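Local coordinates for protein LbpB B-lobe (Moraxella bovis, PDB 3UAQ) that probably binds host lactoferrin at the bacterial surface, as the N-lobe of a lipoprotein that would serve iron uptake from that protein, at residues L59-R64 with D152-Y157; T74-H79 with D143-Y148; E134-D139 with Y148-G153; Y206-G211 with P298-K303. All coordinates share one frame; numbering follows the deposited sequence.

Contact 1: L59-R64 with D152-Y157; sequences LAIPKR and DGYLYY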
# COMPACT_ATOMS: atom_id res chain seq x y z
N LEU A 59 0.38 -18.95 5.53
CA LEU A 59 -0.79 -18.13 5.80
C LEU A 59 -1.66 -18.69 6.93
O LEU A 59 -2.00 -19.88 6.93
CB LEU A 59 -1.59 -18.05 4.51
CG LEU A 59 -2.71 -17.05 4.34
CD1 LEU A 59 -2.83 -16.71 2.86
CD2 LEU A 59 -4.01 -17.62 4.89
N ALA A 60 -2.01 -17.85 7.90
CA ALA A 60 -2.87 -18.25 9.02
C ALA A 60 -3.87 -17.17 9.42
O ALA A 60 -4.02 -16.13 8.76
CB ALA A 60 -2.03 -18.69 10.24
N ILE A 61 -4.55 -17.41 10.54
CA ILE A 61 -5.76 -16.69 10.90
C ILE A 61 -5.75 -16.31 12.39
O ILE A 61 -5.16 -17.03 13.20
CB ILE A 61 -6.97 -17.56 10.54
CG1 ILE A 61 -6.48 -18.88 9.95
CG2 ILE A 61 -7.85 -16.85 9.54
CD1 ILE A 61 -7.58 -19.87 9.55
N PRO A 62 -6.40 -15.20 12.76
CA PRO A 62 -6.14 -14.52 14.03
C PRO A 62 -6.89 -15.10 15.24
O PRO A 62 -6.62 -14.69 16.37
CB PRO A 62 -6.60 -13.09 13.75
CG PRO A 62 -7.78 -13.30 12.84
CD PRO A 62 -7.52 -14.57 12.04
N LYS A 63 -7.83 -16.01 15.01
CA LYS A 63 -8.50 -16.70 16.12
C LYS A 63 -9.40 -15.80 16.97
O LYS A 63 -9.14 -14.60 17.11
CB LYS A 63 -7.48 -17.37 17.03
CG LYS A 63 -6.70 -18.49 16.37
CD LYS A 63 -5.27 -18.46 16.83
CE LYS A 63 -4.64 -17.11 16.52
NZ LYS A 63 -3.46 -16.84 17.38
N ARG A 64 -10.44 -16.39 17.55
CA ARG A 64 -11.33 -15.66 18.45
C ARG A 64 -11.89 -16.52 19.59
O ARG A 64 -11.79 -17.75 19.57
CB ARG A 64 -12.45 -14.98 17.65
CG ARG A 64 -12.01 -13.68 17.00
CD ARG A 64 -11.97 -13.76 15.48
NE ARG A 64 -12.99 -12.93 14.86
CZ ARG A 64 -14.15 -13.38 14.40
NH1 ARG A 64 -14.45 -14.67 14.49
NH2 ARG A 64 -15.03 -12.55 13.85
N ASP A 152 -12.60 -10.42 10.58
CA ASP A 152 -11.66 -11.53 10.42
C ASP A 152 -10.38 -11.06 9.74
O ASP A 152 -10.36 -10.05 9.03
CB ASP A 152 -12.31 -12.68 9.63
CG ASP A 152 -12.94 -13.74 10.53
OD1 ASP A 152 -12.24 -14.22 11.45
OD2 ASP A 152 -14.12 -14.10 10.32
N GLY A 153 -9.30 -11.80 9.98
CA GLY A 153 -8.02 -11.43 9.40
C GLY A 153 -7.08 -12.58 9.13
O GLY A 153 -7.38 -13.74 9.42
N TYR A 154 -5.92 -12.25 8.58
CA TYR A 154 -4.96 -13.25 8.16
C TYR A 154 -3.55 -12.70 8.30
O TYR A 154 -3.32 -11.51 8.06
CB TYR A 154 -5.18 -13.61 6.69
CG TYR A 154 -6.42 -14.42 6.41
CD1 TYR A 154 -7.62 -13.81 6.09
CD2 TYR A 154 -6.38 -15.80 6.46
CE1 TYR A 154 -8.76 -14.56 5.83
CE2 TYR A 154 -7.50 -16.56 6.20
CZ TYR A 154 -8.69 -15.93 5.89
OH TYR A 154 -9.81 -16.70 5.63
N LEU A 155 -2.62 -13.57 8.71
CA LEU A 155 -1.20 -13.25 8.66
C LEU A 155 -0.52 -14.08 7.58
O LEU A 155 -0.82 -15.27 7.43
CB LEU A 155 -0.52 -13.48 10.01
CG LEU A 155 -0.16 -12.21 10.79
CD1 LEU A 155 -1.22 -11.90 11.82
CD2 LEU A 155 1.18 -12.37 11.46
N TYR A 156 0.38 -13.47 6.83
CA TYR A 156 0.96 -14.14 5.67
C TYR A 156 2.45 -13.89 5.50
O TYR A 156 3.02 -12.93 6.05
CB TYR A 156 0.22 -13.70 4.41
CG TYR A 156 0.36 -12.21 4.17
CD1 TYR A 156 1.45 -11.70 3.49
CD2 TYR A 156 -0.60 -11.32 4.64
CE1 TYR A 156 1.59 -10.34 3.28
CE2 TYR A 156 -0.47 -9.95 4.43
CZ TYR A 156 0.63 -9.47 3.74
OH TYR A 156 0.77 -8.11 3.53
N TYR A 157 3.09 -14.76 4.73
CA TYR A 157 4.40 -14.47 4.16
C TYR A 157 4.51 -15.22 2.83
O TYR A 157 4.11 -16.37 2.72
CB TYR A 157 5.53 -14.86 5.12
CG TYR A 157 6.29 -16.12 4.73
CD1 TYR A 157 7.24 -16.11 3.71
CD2 TYR A 157 6.07 -17.32 5.39
CE1 TYR A 157 7.94 -17.26 3.35
CE2 TYR A 157 6.76 -18.48 5.05
CZ TYR A 157 7.69 -18.44 4.03
OH TYR A 157 8.38 -19.59 3.69

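Contact 2: T74-H79 with D143-Y148; sequences THLEEH and DQPKQY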
# COMPACT_ATOMS: atom_id res chain seq x y z
N THR A 74 -19.78 -21.07 33.99
CA THR A 74 -18.54 -21.27 33.27
C THR A 74 -18.55 -20.53 31.94
O THR A 74 -19.61 -20.32 31.35
CB THR A 74 -18.28 -22.76 33.00
OG1 THR A 74 -17.12 -22.89 32.17
CG2 THR A 74 -19.47 -23.39 32.28
N HIS A 75 -17.37 -20.15 31.48
CA HIS A 75 -17.23 -19.55 30.17
C HIS A 75 -17.17 -20.65 29.11
O HIS A 75 -16.60 -21.71 29.34
CB HIS A 75 -15.96 -18.68 30.11
CG HIS A 75 -15.99 -17.51 31.04
ND1 HIS A 75 -16.40 -16.25 30.64
CD2 HIS A 75 -15.67 -17.40 32.35
CE1 HIS A 75 -16.32 -15.42 31.66
NE2 HIS A 75 -15.88 -16.09 32.71
N LEU A 76 -17.78 -20.40 27.95
CA LEU A 76 -17.82 -21.39 26.87
C LEU A 76 -16.44 -21.73 26.33
O LEU A 76 -16.19 -22.87 25.91
CB LEU A 76 -18.73 -20.91 25.73
CG LEU A 76 -20.21 -21.24 25.86
CD1 LEU A 76 -20.47 -22.71 25.58
CD2 LEU A 76 -20.74 -20.83 27.23
N GLU A 77 -15.53 -20.76 26.33
CA GLU A 77 -14.20 -20.98 25.80
C GLU A 77 -13.17 -20.12 26.54
O GLU A 77 -13.30 -18.88 26.60
CB GLU A 77 -14.17 -20.69 24.29
CG GLU A 77 -12.96 -21.27 23.56
CD GLU A 77 -13.10 -21.19 22.04
OE1 GLU A 77 -13.60 -20.16 21.54
OE2 GLU A 77 -12.71 -22.16 21.37
N GLU A 78 -12.16 -20.77 27.10
CA GLU A 78 -11.16 -20.08 27.91
C GLU A 78 -9.87 -19.88 27.13
O GLU A 78 -9.18 -18.86 27.30
CB GLU A 78 -10.86 -20.88 29.18
CG GLU A 78 -12.03 -20.99 30.15
CD GLU A 78 -12.10 -19.83 31.12
OE1 GLU A 78 -11.35 -18.85 30.95
OE2 GLU A 78 -12.92 -19.89 32.06
N HIS A 79 -9.55 -20.83 26.26
CA HIS A 79 -8.26 -20.84 25.59
C HIS A 79 -8.42 -21.25 24.13
O HIS A 79 -8.97 -22.31 23.83
CB HIS A 79 -7.32 -21.80 26.31
CG HIS A 79 -5.94 -21.86 25.72
ND1 HIS A 79 -5.25 -20.73 25.33
CD2 HIS A 79 -5.12 -22.91 25.48
CE1 HIS A 79 -4.06 -21.09 24.86
NE2 HIS A 79 -3.96 -22.40 24.94
N ASP A 143 -27.40 -24.46 23.21
CA ASP A 143 -26.57 -24.87 24.34
C ASP A 143 -25.12 -24.39 24.21
O ASP A 143 -24.43 -24.22 25.22
CB ASP A 143 -26.59 -26.38 24.48
CG ASP A 143 -27.45 -26.83 25.63
OD1 ASP A 143 -28.34 -26.06 26.03
OD2 ASP A 143 -27.23 -27.96 26.12
N GLN A 144 -24.67 -24.23 22.98
CA GLN A 144 -23.40 -23.58 22.71
C GLN A 144 -23.72 -22.23 22.08
O GLN A 144 -23.71 -22.09 20.85
CB GLN A 144 -22.54 -24.44 21.78
CG GLN A 144 -22.31 -25.90 22.22
CD GLN A 144 -21.31 -26.04 23.36
OE1 GLN A 144 -21.68 -26.37 24.49
NE2 GLN A 144 -20.04 -25.80 23.08
N PRO A 145 -24.03 -21.23 22.92
CA PRO A 145 -24.28 -19.89 22.40
C PRO A 145 -22.94 -19.25 22.04
O PRO A 145 -21.93 -19.59 22.65
CB PRO A 145 -24.89 -19.17 23.60
CG PRO A 145 -24.25 -19.83 24.78
CD PRO A 145 -24.11 -21.28 24.39
N LYS A 146 -22.93 -18.35 21.07
CA LYS A 146 -21.67 -17.79 20.59
C LYS A 146 -21.63 -16.27 20.62
O LYS A 146 -22.66 -15.60 20.49
CB LYS A 146 -21.34 -18.31 19.19
CG LYS A 146 -21.03 -19.80 19.15
CD LYS A 146 -21.45 -20.42 17.81
CE LYS A 146 -21.38 -21.94 17.84
NZ LYS A 146 -22.58 -22.56 18.49
N GLN A 147 -20.43 -15.73 20.81
CA GLN A 147 -20.21 -14.30 20.76
C GLN A 147 -18.77 -14.03 20.35
O GLN A 147 -17.84 -14.12 21.17
CB GLN A 147 -20.51 -13.66 22.11
CG GLN A 147 -20.40 -12.15 22.11
CD GLN A 147 -20.97 -11.54 23.36
OE1 GLN A 147 -21.70 -12.20 24.11
NE2 GLN A 147 -20.66 -10.27 23.60
N TYR A 148 -18.59 -13.71 19.07
CA TYR A 148 -17.26 -13.50 18.51
C TYR A 148 -17.06 -12.05 18.10
O TYR A 148 -17.95 -11.42 17.55
CB TYR A 148 -17.05 -14.40 17.30
CG TYR A 148 -16.83 -15.86 17.64
CD1 TYR A 148 -15.54 -16.37 17.77
CD2 TYR A 148 -17.90 -16.73 17.82
CE1 TYR A 148 -15.33 -17.71 18.08
CE2 TYR A 148 -17.69 -18.07 18.12
CZ TYR A 148 -16.40 -18.55 18.25
OH TYR A 148 -16.18 -19.87 18.56

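Contact 3: E134-D139 with Y148-G153; sequences ETIKTD and YTKGDG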
# COMPACT_ATOMS: atom_id res chain seq x y z
N GLU A 134 -17.23 -4.16 19.13
CA GLU A 134 -18.26 -4.57 18.19
C GLU A 134 -18.26 -6.09 18.07
O GLU A 134 -17.35 -6.68 17.49
CB GLU A 134 -18.02 -3.91 16.83
CG GLU A 134 -19.29 -3.61 16.05
CD GLU A 134 -19.05 -2.67 14.89
OE1 GLU A 134 -18.06 -1.91 14.92
OE2 GLU A 134 -19.86 -2.69 13.94
N THR A 135 -19.30 -6.71 18.62
CA THR A 135 -19.40 -8.16 18.70
C THR A 135 -20.50 -8.73 17.81
O THR A 135 -21.36 -7.99 17.31
CB THR A 135 -19.70 -8.62 20.15
OG1 THR A 135 -20.19 -7.51 20.92
CG2 THR A 135 -18.46 -9.18 20.81
N ILE A 136 -20.47 -10.04 17.63
CA ILE A 136 -21.53 -10.75 16.92
C ILE A 136 -21.94 -12.01 17.68
O ILE A 136 -21.12 -12.91 17.91
CB ILE A 136 -21.11 -11.13 15.49
CG1 ILE A 136 -21.17 -9.90 14.58
CG2 ILE A 136 -22.01 -12.22 14.94
CD1 ILE A 136 -21.04 -10.22 13.11
N LYS A 137 -23.21 -12.08 18.05
CA LYS A 137 -23.73 -13.19 18.85
C LYS A 137 -24.76 -14.04 18.11
O LYS A 137 -25.70 -13.51 17.51
CB LYS A 137 -24.33 -12.67 20.16
CG LYS A 137 -25.06 -11.35 19.99
CD LYS A 137 -25.84 -10.99 21.24
CE LYS A 137 -27.31 -10.90 20.93
NZ LYS A 137 -28.07 -10.55 22.16
N THR A 138 -24.57 -15.35 18.16
CA THR A 138 -25.47 -16.30 17.51
C THR A 138 -25.89 -17.39 18.48
O THR A 138 -25.35 -17.49 19.58
CB THR A 138 -24.80 -17.01 16.33
OG1 THR A 138 -23.46 -16.53 16.17
CG2 THR A 138 -25.59 -16.77 15.05
N ASP A 139 -26.86 -18.19 18.06
CA ASP A 139 -27.17 -19.45 18.72
C ASP A 139 -27.40 -19.31 20.23
O ASP A 139 -26.94 -20.15 21.01
CB ASP A 139 -26.06 -20.47 18.46
CG ASP A 139 -25.92 -20.80 17.00
OD1 ASP A 139 -26.87 -20.53 16.23
OD2 ASP A 139 -24.86 -21.33 16.60
N TYR A 148 -18.59 -13.71 19.07
CA TYR A 148 -17.26 -13.50 18.51
C TYR A 148 -17.06 -12.05 18.10
O TYR A 148 -17.95 -11.42 17.55
CB TYR A 148 -17.05 -14.40 17.30
CG TYR A 148 -16.83 -15.86 17.64
CD1 TYR A 148 -15.54 -16.37 17.77
CD2 TYR A 148 -17.90 -16.73 17.82
CE1 TYR A 148 -15.33 -17.71 18.08
CE2 TYR A 148 -17.69 -18.07 18.12
CZ TYR A 148 -16.40 -18.55 18.25
OH TYR A 148 -16.18 -19.87 18.56
N THR A 149 -15.87 -11.52 18.36
CA THR A 149 -15.52 -10.19 17.88
C THR A 149 -15.75 -10.12 16.37
O THR A 149 -15.24 -10.94 15.61
CB THR A 149 -14.06 -9.85 18.22
OG1 THR A 149 -13.99 -9.37 19.57
CG2 THR A 149 -13.51 -8.79 17.27
N LYS A 150 -16.53 -9.14 15.93
CA LYS A 150 -16.88 -9.03 14.51
C LYS A 150 -15.68 -8.68 13.62
O LYS A 150 -14.92 -7.75 13.91
CB LYS A 150 -17.99 -8.01 14.29
CG LYS A 150 -18.24 -7.70 12.81
CD LYS A 150 -19.31 -6.65 12.64
CE LYS A 150 -19.61 -6.39 11.17
NZ LYS A 150 -20.57 -5.26 10.99
N GLY A 151 -15.54 -9.43 12.53
CA GLY A 151 -14.46 -9.23 11.58
C GLY A 151 -13.53 -10.44 11.53
O GLY A 151 -13.65 -11.36 12.33
N ASP A 152 -12.60 -10.42 10.58
CA ASP A 152 -11.66 -11.53 10.42
C ASP A 152 -10.38 -11.06 9.74
O ASP A 152 -10.36 -10.05 9.03
CB ASP A 152 -12.31 -12.68 9.63
CG ASP A 152 -12.94 -13.74 10.53
OD1 ASP A 152 -12.24 -14.22 11.45
OD2 ASP A 152 -14.12 -14.10 10.32
N GLY A 153 -9.30 -11.80 9.98
CA GLY A 153 -8.02 -11.43 9.40
C GLY A 153 -7.08 -12.58 9.13
O GLY A 153 -7.38 -13.74 9.42

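Contact 4: Y206-G211 with P298-K303; sequences YKMDSG and PNFFNK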
# COMPACT_ATOMS: atom_id res chain seq x y z
N TYR A 206 -0.32 -5.69 28.50
CA TYR A 206 0.46 -6.20 27.38
C TYR A 206 0.81 -5.12 26.37
O TYR A 206 1.43 -5.41 25.34
CB TYR A 206 -0.29 -7.34 26.69
CG TYR A 206 -0.27 -8.64 27.47
CD1 TYR A 206 -1.30 -8.97 28.35
CD2 TYR A 206 0.76 -9.55 27.31
CE1 TYR A 206 -1.29 -10.16 29.06
CE2 TYR A 206 0.78 -10.75 28.01
CZ TYR A 206 -0.25 -11.05 28.89
OH TYR A 206 -0.23 -12.24 29.59
N LYS A 207 0.41 -3.88 26.66
CA LYS A 207 0.59 -2.75 25.73
C LYS A 207 -0.10 -3.01 24.39
O LYS A 207 0.39 -2.60 23.34
CB LYS A 207 2.08 -2.43 25.51
CG LYS A 207 2.92 -2.35 26.78
CD LYS A 207 2.29 -1.43 27.81
CE LYS A 207 2.94 -1.61 29.18
NZ LYS A 207 2.16 -0.97 30.28
N MET A 208 -1.23 -3.70 24.45
CA MET A 208 -2.05 -3.96 23.28
C MET A 208 -3.33 -3.14 23.35
O MET A 208 -3.76 -2.75 24.44
CB MET A 208 -2.41 -5.45 23.18
CG MET A 208 -1.25 -6.35 22.77
SD MET A 208 -0.89 -6.24 21.00
CE MET A 208 0.67 -7.09 20.92
N ASP A 209 -3.93 -2.85 22.21
CA ASP A 209 -5.24 -2.22 22.21
C ASP A 209 -6.22 -3.15 22.90
O ASP A 209 -5.99 -4.36 22.95
CB ASP A 209 -5.70 -1.90 20.79
CG ASP A 209 -4.91 -0.77 20.17
OD1 ASP A 209 -5.06 0.38 20.63
OD2 ASP A 209 -4.15 -1.04 19.21
N SER A 210 -7.29 -2.59 23.45
CA SER A 210 -8.27 -3.39 24.19
C SER A 210 -8.84 -4.54 23.37
O SER A 210 -9.12 -4.39 22.18
CB SER A 210 -9.40 -2.52 24.73
OG SER A 210 -9.17 -2.18 26.08
N GLY A 211 -9.01 -5.68 24.02
CA GLY A 211 -9.62 -6.84 23.39
C GLY A 211 -8.61 -7.72 22.67
O GLY A 211 -8.90 -8.88 22.37
N PRO A 298 4.07 -8.98 32.38
CA PRO A 298 3.40 -9.90 31.45
C PRO A 298 4.15 -9.95 30.13
O PRO A 298 4.70 -8.93 29.70
CB PRO A 298 2.02 -9.27 31.26
CG PRO A 298 2.25 -7.81 31.49
CD PRO A 298 3.32 -7.71 32.54
N ASN A 299 4.15 -11.12 29.49
CA ASN A 299 4.94 -11.30 28.28
C ASN A 299 4.37 -12.38 27.37
O ASN A 299 4.35 -13.56 27.73
CB ASN A 299 6.38 -11.66 28.68
CG ASN A 299 7.36 -11.61 27.50
OD1 ASN A 299 6.97 -11.74 26.36
ND2 ASN A 299 8.63 -11.42 27.80
N PHE A 300 3.91 -11.97 26.19
CA PHE A 300 3.41 -12.88 25.17
C PHE A 300 4.51 -13.77 24.61
O PHE A 300 4.24 -14.84 24.07
CB PHE A 300 2.82 -12.09 24.01
CG PHE A 300 1.46 -11.51 24.27
CD1 PHE A 300 0.47 -12.26 24.89
CD2 PHE A 300 1.17 -10.20 23.89
CE1 PHE A 300 -0.78 -11.72 25.13
CE2 PHE A 300 -0.08 -9.66 24.13
CZ PHE A 300 -1.06 -10.42 24.75
N PHE A 301 5.75 -13.33 24.77
CA PHE A 301 6.88 -13.87 24.02
C PHE A 301 7.89 -14.60 24.90
O PHE A 301 9.10 -14.33 24.83
CB PHE A 301 7.55 -12.73 23.26
CG PHE A 301 6.57 -11.73 22.71
CD1 PHE A 301 5.86 -12.01 21.55
CD2 PHE A 301 6.33 -10.53 23.36
CE1 PHE A 301 4.93 -11.10 21.04
CE2 PHE A 301 5.41 -9.61 22.85
CZ PHE A 301 4.71 -9.90 21.69
N ASN A 302 7.40 -15.55 25.70
CA ASN A 302 8.23 -16.28 26.65
C ASN A 302 8.63 -17.68 26.19
O ASN A 302 9.38 -18.37 26.89
CB ASN A 302 7.52 -16.36 28.01
CG ASN A 302 6.07 -16.78 27.89
OD1 ASN A 302 5.44 -16.58 26.85
ND2 ASN A 302 5.53 -17.37 28.95
N LYS A 303 8.14 -18.11 25.03
CA LYS A 303 8.47 -19.44 24.53
C LYS A 303 9.22 -19.37 23.22
O LYS A 303 8.95 -18.52 22.37
CB LYS A 303 7.20 -20.28 24.33
CG LYS A 303 6.35 -20.44 25.57
CD LYS A 303 7.15 -21.02 26.72
CE LYS A 303 6.26 -21.26 27.94
NZ LYS A 303 7.04 -21.45 29.18

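Contact 1: L59-R64 with D152-Y157
The carbonyl O of Ala60 takes two donors from segment 152-157: Leu155 N at 2.9 Å in a hydrogen bond, and Tyr154 CA in a C-H...O contact at 3.1 Å. In return Ala60 N reaches Leu155 O in a nearly straight bond (166° at the hydrogen), and Leu59 CA adds its own C-H...O contact to that oxygen. These exchanges make Ala60 and Leu155 a hydrogen-bonded antiparallel pair, with Leu59 and Tyr156 as the non-hydrogen-bonded pair beside it. The bridges tie strand 57-60 to strand 146-159 within the antiparallel handle sheet of the N-lobe. Leu59 and Tyr154 send their side chains to the face covered by helix 95-105, where Leu98 touches both. Leu59 CG stands anti to the backbone N (chi1 -167°), and beyond it CD2 lies 3.4 Å from Tyr154 CD2, oblique to the ring. Ile61 lies alongside the tyrosine and holds CG2 over one face of the ring, 3.8 Å from its centroid, a CH-pi contact. Further on, Arg64 and Asp152 meet by charge alone: Asp152 OD1 sits over the centre of one face of the Arg64 guanidinium, 3.6 Å from CZ, in a long salt bridge with no N-H pointing at it. The other oxygen of the carboxylate, OD2, is engaged more firmly, by the hydroxyl of Tyr106 and by Arg105.

Contact 2: T74-H79 with D143-Y148
Leu76 carries this contact, its CD1 methyl reaching the end of Gln144 on one hand and the ring of Pro145 on the other. From CD1 it is 4.0 Å to Gln144 NE2 and about as far to OE1, so the methyl meets the amide group rather than one polar atom of it. Pro145 CD lies 4.1 Å from the same methyl, the leucine and proline side chains crossing at about a right angle, while Leu76 CG lies near Pro145 O. A second, looser approach brings Glu77 OE1 to 4.0 Å from Tyr148 OH, too far for a hydrogen bond, with the carboxylate almost perpendicular to the ring. Both segments belong to the handle region: 74-79 opens in the weakly bonded strand 74-75, which pairs with 68-69 in a small two-stranded sheet, and then runs on as loop, and 143-148 runs from a hairpin turn into strand 146-159. A bend at chi2 (-76°) brings Gln144 CD, and with it the amide, near Leu76, and the backbone O of Gln144 accepts a 2.7 Å bond from Lys146 NZ. That ammonium also pairs with Asp139 across the turn. On the other flank, a backbone hydrogen bond to Ala67 holds Leu76, whose side chain also touches Gln66 and Asp69.

Contact 3: E134-D139 with Y148-G153
Lys150 leans across to segment 134-139 and can be followed atom by atom. CB lies 3.5 Å from the carbonyl O of Glu134 and 3.7 Å from Ile136 CG1. CG, set anti to the backbone N (chi1 171°), comes 3.8 Å from Ile136 CD1, and CD is only slightly farther from that methyl. The chain stays extended past CD, and NZ ends 4.0 Å from Glu134 OE2, a long salt bridge between two side chains that run side by side in the same direction. Underneath, the backbones form the antiparallel hairpin of strands 135-138 and 146-159. Ile136 and Tyr148 exchange both bonds of a hydrogen-bonded pair, Ile136 N to Tyr148 O and Tyr148 N to Ile136 O each at 2.9 Å. Thr135 and Thr149 make the next, non-hydrogen-bonded pair. Lys150 N then gives a 3.0 Å bond to Glu134 O, just before the second chain turns away through Gly151. Since the ion pair is long and lies on the protein surface, it probably adds only a mild attraction; the three backbone bonds and the lysine methylenes against Ile136 probably do most of the joining.

Contact 4: Y206-G211 with P298-K303
Tyr206 is sandwiched between two residues of the loop 298-303, with Phe300 over one face of its ring and Pro298 over the opposite face. The two aromatic rings form an offset stack, centroids 3.9 Å apart and planes 15° from parallel. The shift sets Tyr206 CD2 over the centre of the phenylalanine ring, while Phe300 CZ lies toward the rim of the tyrosine, near CG and CD2. Tyr206 CB takes part too, 3.5 Å from Phe300 CE2. On the far face Pro298 sends CB toward the tyrosine ring in a CH-pi contact, 3.9 Å from the centroid and 3.7 Å from CZ. Tyr206 CG stands anti to its own carbonyl carbon (chi1 -75°), which places CG so that the ring starts out between the proline and the phenylalanine. Met208 joins from the same loop as the tyrosine: its CG lies in the plane of the Phe300 ring, at the edge, 3.8 Å from CE2. Between proline and phenylalanine, Asn299 folds back so that its OD1 accepts from Phe301 N, an Asx turn that spans Phe300, the residue whose ring stacks on the tyrosine. Both segments are loops of the barrel region, one between strands 170-184 and 236-243, the other between 281-288 and 305-314. Strand 170-184 backs the group, Phe179 touching Met208 and Thr181 touching Phe300, and Phe200 also meets the tyrosine ring. With no hydrogen bond crossing between the segments, the two loops are held to each other by largely buried aromatic and aliphatic surfaces, so ring overlap and shape probably count for more here than polar pairing.

How the contacts relate
Contacts 1, 2 and 3 lie in the handle region and share strand 146-159, which meets strand 57-60 in contact 1 and strand 135-138 in contact 3. Centres are about 15 Å apart for contacts 1 and 3 and about 12 Å for contacts 2 and 3. Contacts 1 and 3 share Asp152 and Gly153, and contacts 2 and 3 share Tyr148, against which Arg64 of contact 1 packs. Along the chain, contact 2 is nested inside contact 1, while contacts 2 and 3 alternate. Contact 4 follows in the barrel region, its centre about 17 Å from that of contact 1, without touching the others. One long strand thus links the handle contacts, whereas contact 4 joins barrel loops separately.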